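Local coordinates for protein peptidoglycan glycosyltransferase (Burkholderia ambifaria, PDB 5UY7) that belongs to the penicillin-binding proteins and carries a domain of the beta-lactamase clan, in which a central antiparallel sheet is packed against helices, at residues K221-M226 with A237-P242; V494-V498 with V515-A520. One frame throughout, in Å; residues are numbered along the deposited sequence.

Interaction 1. Residues K221-M226 with A237-P242; sequences KAGAAM and ALVNYP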
loop_
_atom_site.group_PDB
_atom_site.type_symbol
_atom_site.label_atom_id
_atom_site.label_comp_id
_atom_site.label_asym_id
_atom_site.label_seq_id
_atom_site.Cartn_x
_atom_site.Cartn_y
_atom_site.Cartn_z
ATOM N N LYS A 221 -6.859 -18.772 -6.537
ATOM C CA LYS A 221 -7.468 -18.556 -7.843
ATOM C C LYS A 221 -6.505 -17.854 -8.790
ATOM O O LYS A 221 -6.342 -18.259 -9.945
ATOM C CB LYS A 221 -8.752 -17.741 -7.685
ATOM C CG LYS A 221 -9.388 -17.316 -8.997
ATOM C CD LYS A 221 -10.713 -16.604 -8.757
ATOM C CE LYS A 221 -11.372 -16.205 -10.069
ATOM N NZ LYS A 221 -12.677 -15.519 -9.856
ATOM N N ALA A 222 -5.857 -16.798 -8.317
ATOM C CA ALA A 222 -5.002 -15.993 -9.175
ATOM C C ALA A 222 -4.075 -15.185 -8.286
ATOM O O ALA A 222 -4.274 -15.090 -7.072
ATOM C CB ALA A 222 -5.826 -15.080 -10.086
ATOM N N GLY A 223 -3.055 -14.611 -8.907
ATOM C CA GLY A 223 -2.171 -13.706 -8.197
ATOM C C GLY A 223 -1.690 -12.609 -9.117
ATOM O O GLY A 223 -1.795 -12.703 -10.346
ATOM N N ALA A 224 -1.152 -11.558 -8.503
ATOM C CA ALA A 224 -0.613 -10.426 -9.240
ATOM C C ALA A 224 0.573 -9.862 -8.475
ATOM O O ALA A 224 0.594 -9.873 -7.243
ATOM C CB ALA A 224 -1.665 -9.337 -9.444
ATOM N N ALA A 225 1.564 -9.371 -9.215
ATOM C CA ALA A 225 2.699 -8.713 -8.575
ATOM C C ALA A 225 3.254 -7.648 -9.500
ATOM O O ALA A 225 3.329 -7.855 -10.714
ATOM C CB ALA A 225 3.804 -9.716 -8.236
ATOM N N MET A 226 3.662 -6.510 -8.935
ATOM C CA MET A 226 4.375 -5.556 -9.762
ATOM C C MET A 226 5.449 -4.878 -8.932
ATOM O O MET A 226 5.361 -4.795 -7.703
ATOM C CB MET A 226 3.446 -4.524 -10.435
ATOM C CG MET A 226 2.727 -3.549 -9.549
ATOM S SD MET A 226 1.627 -2.483 -10.534
ATOM C CE MET A 226 2.737 -1.243 -11.173
ATOM N N ALA A 237 8.592 -4.901 -13.190
ATOM C CA ALA A 237 7.955 -6.203 -13.321
ATOM C C ALA A 237 6.456 -6.011 -13.226
ATOM O O ALA A 237 5.980 -5.174 -12.457
ATOM C CB ALA A 237 8.435 -7.186 -12.247
ATOM N N LEU A 238 5.719 -6.799 -14.003
ATOM C CA LEU A 238 4.261 -6.728 -13.999
ATOM C C LEU A 238 3.781 -8.121 -14.374
ATOM O O LEU A 238 3.940 -8.524 -15.529
ATOM C CB LEU A 238 3.781 -5.669 -14.994
ATOM C CG LEU A 238 2.305 -5.290 -15.119
ATOM C CD1 LEU A 238 1.909 -4.365 -14.001
ATOM C CD2 LEU A 238 2.063 -4.614 -16.462
ATOM N N VAL A 239 3.259 -8.878 -13.404
ATOM C CA VAL A 239 2.964 -10.295 -13.600
ATOM C C VAL A 239 1.548 -10.602 -13.137
ATOM O O VAL A 239 1.166 -10.249 -12.017
ATOM C CB VAL A 239 3.962 -11.197 -12.845
ATOM C CG1 VAL A 239 3.618 -12.679 -13.076
ATOM C CG2 VAL A 239 5.371 -10.919 -13.307
ATOM N N ASN A 240 0.782 -11.271 -13.993
ATOM C CA ASN A 240 -0.457 -11.934 -13.613
ATOM C C ASN A 240 -0.225 -13.433 -13.683
ATOM O O ASN A 240 0.322 -13.923 -14.677
ATOM C CB ASN A 240 -1.604 -11.549 -14.545
ATOM C CG ASN A 240 -1.959 -10.085 -14.452
ATOM O OD1 ASN A 240 -2.650 -9.671 -13.528
ATOM N ND2 ASN A 240 -1.490 -9.294 -15.411
ATOM N N TYR A 241 -0.632 -14.156 -12.640
ATOM C CA TYR A 241 -0.563 -15.615 -12.655
ATOM C C TYR A 241 -1.885 -16.210 -12.195
ATOM O O TYR A 241 -2.302 -15.972 -11.042
ATOM C CB TYR A 241 0.585 -16.142 -11.789
ATOM C CG TYR A 241 0.847 -17.587 -12.113
ATOM C CD1 TYR A 241 1.647 -17.937 -13.194
ATOM C CD2 TYR A 241 0.235 -18.602 -11.393
ATOM C CE1 TYR A 241 1.865 -19.258 -13.527
ATOM C CE2 TYR A 241 0.441 -19.925 -11.721
ATOM C CZ TYR A 241 1.261 -20.251 -12.787
ATOM O OH TYR A 241 1.468 -21.567 -13.117
ATOM N N PRO A 242 -2.576 -16.998 -13.034
ATOM C CA PRO A 242 -2.185 -17.294 -14.418
ATOM C C PRO A 242 -2.424 -16.112 -15.361
ATOM O O PRO A 242 -2.986 -15.099 -14.953
ATOM C CB PRO A 242 -3.087 -18.479 -14.804
ATOM C CG PRO A 242 -3.754 -18.926 -13.532
ATOM C CD PRO A 242 -3.787 -17.729 -12.637
HETATM O O HOH W 1 -3.659 -11.477 -11.756
#
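G223 and Y241 grip each other by two backbone hydrogen bonds of unlike geometry. G223 N reaches Y241 O at a short 2.6 Å, bent to 146° at the hydrogen. The return bond, Y241 N to G223 O, is nearly straight (175°). A second pair, A225 with V239, is more even, with A225 N to V239 O at 3.0 Å and V239 N to A225 O at 2.9 Å. Between them lies the non-hydrogen-bonded pair A224 and N240. There a water donates to both G223 O (2.6 Å) and N240 OD1 (2.7 Å), tying the amide side chain to the neighbouring strand. M226 and L238 run side by side on the same face, M226 CB 3.9 Å from L238 CD1; with CG of M226 between its backbone N and carbonyl carbon (chi1 66°), SD also comes alongside that methyl. The two strands form an antiparallel beta hairpin, 235-241 being the edge strand of the five-stranded sheet. At the end of strand 235-241 a cis peptide joins Y241 to P242, whose CD rests 3.7 Å from K221 O. On the opposite flank of 222-226, toward strand 492-499, a classic beta bulge sets K221 and A222 together across from D499. N240 is held further by N259 and the backbone of I261; helices 260-263 and 390-401 back its face, while helix 201-217 covers V239 and Y241 on the other.

Interaction 2. Residues V494-V498 with V515-A520; sequences VAVSV and VFSAIA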
loop_
_atom_site.group_PDB
_atom_site.type_symbol
_atom_site.label_atom_id
_atom_site.label_comp_id
_atom_site.label_asym_id
_atom_site.label_seq_id
_atom_site.Cartn_x
_atom_site.Cartn_y
_atom_site.Cartn_z
ATOM N N VAL A 494 6.962 -2.596 -4.144
ATOM C CA VAL A 494 6.511 -3.933 -4.517
ATOM C C VAL A 494 5.070 -4.093 -4.070
ATOM O O VAL A 494 4.753 -3.874 -2.896
ATOM C CB VAL A 494 7.389 -5.030 -3.891
ATOM C CG1 VAL A 494 6.822 -6.417 -4.209
ATOM C CG2 VAL A 494 8.822 -4.903 -4.401
ATOM N N ALA A 495 4.208 -4.514 -4.993
ATOM C CA ALA A 495 2.791 -4.701 -4.716
ATOM C C ALA A 495 2.414 -6.114 -5.114
ATOM O O ALA A 495 2.710 -6.538 -6.234
ATOM C CB ALA A 495 1.937 -3.681 -5.486
ATOM N N VAL A 496 1.774 -6.846 -4.200
ATOM C CA VAL A 496 1.384 -8.225 -4.466
ATOM C C VAL A 496 -0.068 -8.434 -4.059
ATOM O O VAL A 496 -0.592 -7.778 -3.151
ATOM C CB VAL A 496 2.294 -9.242 -3.737
ATOM C CG1 VAL A 496 3.743 -9.099 -4.192
ATOM C CG2 VAL A 496 2.184 -9.083 -2.222
ATOM N N SER A 497 -0.722 -9.363 -4.743
ATOM C CA SER A 497 -2.074 -9.746 -4.357
ATOM C C SER A 497 -2.287 -11.212 -4.689
ATOM O O SER A 497 -1.913 -11.670 -5.775
ATOM C CB SER A 497 -3.113 -8.879 -5.063
ATOM O OG SER A 497 -4.370 -9.023 -4.440
ATOM N N VAL A 498 -2.869 -11.947 -3.745
ATOM C CA VAL A 498 -3.191 -13.358 -3.923
ATOM C C VAL A 498 -4.696 -13.479 -3.756
ATOM O O VAL A 498 -5.232 -13.193 -2.676
ATOM C CB VAL A 498 -2.444 -14.257 -2.925
ATOM C CG1 VAL A 498 -2.854 -15.707 -3.094
ATOM C CG2 VAL A 498 -0.932 -14.117 -3.114
ATOM N N VAL A 515 5.165 -13.206 -0.005
ATOM C CA VAL A 515 5.388 -12.940 -1.422
ATOM C C VAL A 515 6.075 -11.595 -1.603
ATOM O O VAL A 515 7.026 -11.458 -2.381
ATOM C CB VAL A 515 4.063 -12.992 -2.203
ATOM C CG1 VAL A 515 4.358 -12.922 -3.707
ATOM C CG2 VAL A 515 3.282 -14.237 -1.851
ATOM N N PHE A 516 5.574 -10.563 -0.915
ATOM C CA PHE A 516 6.272 -9.283 -0.905
ATOM C C PHE A 516 7.725 -9.466 -0.480
ATOM O O PHE A 516 8.653 -8.951 -1.124
ATOM C CB PHE A 516 5.571 -8.291 0.035
ATOM C CG PHE A 516 6.438 -7.109 0.403
ATOM C CD1 PHE A 516 6.473 -5.980 -0.408
ATOM C CD2 PHE A 516 7.250 -7.143 1.540
ATOM C CE1 PHE A 516 7.277 -4.904 -0.097
ATOM C CE2 PHE A 516 8.074 -6.060 1.856
ATOM C CZ PHE A 516 8.077 -4.942 1.042
ATOM N N SER A 517 7.935 -10.195 0.616
ATOM C CA SER A 517 9.277 -10.341 1.164
ATOM C C SER A 517 10.209 -11.008 0.164
ATOM O O SER A 517 11.343 -10.562 -0.042
ATOM C CB SER A 517 9.232 -11.155 2.454
ATOM O OG SER A 517 10.547 -11.483 2.873
ATOM N N ALA A 518 9.744 -12.091 -0.458
ATOM C CA ALA A 518 10.574 -12.814 -1.412
ATOM C C ALA A 518 10.915 -11.939 -2.611
ATOM O O ALA A 518 12.073 -11.867 -3.034
ATOM C CB ALA A 518 9.860 -14.094 -1.854
ATOM N N ILE A 519 9.922 -11.249 -3.169
ATOM C CA ILE A 519 10.191 -10.437 -4.348
ATOM C C ILE A 519 11.091 -9.262 -3.996
ATOM O O ILE A 519 12.034 -8.950 -4.728
ATOM C CB ILE A 519 8.879 -9.975 -5.000
ATOM C CG1 ILE A 519 8.143 -11.186 -5.566
ATOM C CG2 ILE A 519 9.174 -8.912 -6.061
ATOM C CD1 ILE A 519 6.740 -10.872 -6.116
ATOM N N ALA A 520 10.803 -8.578 -2.882
ATOM C CA ALA A 520 11.622 -7.435 -2.489
ATOM C C ALA A 520 13.063 -7.858 -2.221
ATOM O O ALA A 520 14.010 -7.230 -2.711
ATOM C CB ALA A 520 11.021 -6.758 -1.254
#
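V494 sets its side chain against the F516 ring and the I519 branch in the tightest part of this strand-helix contact. V494 CB stands 3.7 Å from F516 CD1, and V494 O approaches the same ring carbon, also at 3.7 Å, at the edge and near the ring plane. F516 has CG anti to its backbone N (chi1 163°), which carries the ring beside V494; one turn on in the helix, A520 CB lies above one ring face, offset toward the rim. The two methyls of V494 divide the work: CG1 meets I519 CG2 at 3.9 Å, and CG2 faces A520 CB at 4.3 Å.

V496 follows, two residues along on the same side of the strand; its CG1 lies against both V515 CG1 (3.9 Å) and I519 CD1 (4.0 Å), residues one helical turn apart, while its CG2 sits 4.1 Å from F516 CB. The side chains that meet are all apolar; the polar atoms that come close are backbone ones, V494 O and F516 N. All seven touching residues are buried.

Toward V498 the packing thins to a single approach, V498 CG2 to V515 CG2 at 4.4 Å. The far side of the helix is different again: S517 points away from the strand and A518 makes no contact with it; both are partly exposed, and S517 OG is hydrogen-bonded to A452 O.

The helix runs against the strand direction at 141°, lying across one face of the sheet. A495 and S497 point to the other face, against helix 390-401. Such helix layers on both faces of an antiparallel sheet are the architecture penicillin-binding transpeptidase domains share with beta-lactamases. On the helix's own side, F516 meets the F481 ring of strand 477-485, and V515, A518 and I519 lean on helix 201-217.

Interactions 1 and 2 have centres about 10 Å apart and share one sheet, since strands 222-229 and 492-499 are neighbours in it. Two probable backbone hydrogen bonds join them, A224 N to S497 O at 2.8 Å and M226 N to A495 O at 2.9 Å. On the sheet face that carries A225 and V496, the apolar layer is continuous as well: A225 CB of the hairpin lies 3.8 Å from I519 CD1 of the helix. Helix 390-401 backs A224 and M226 of one contact and A495 and S497 of the other. Across the sheet, strand 459-466 forms the opposite edge from 235-241; it carries a Lys-Ser-Gly sequence consistent with the active-site motif of this family, and strand 477-485 separates it from 492-499.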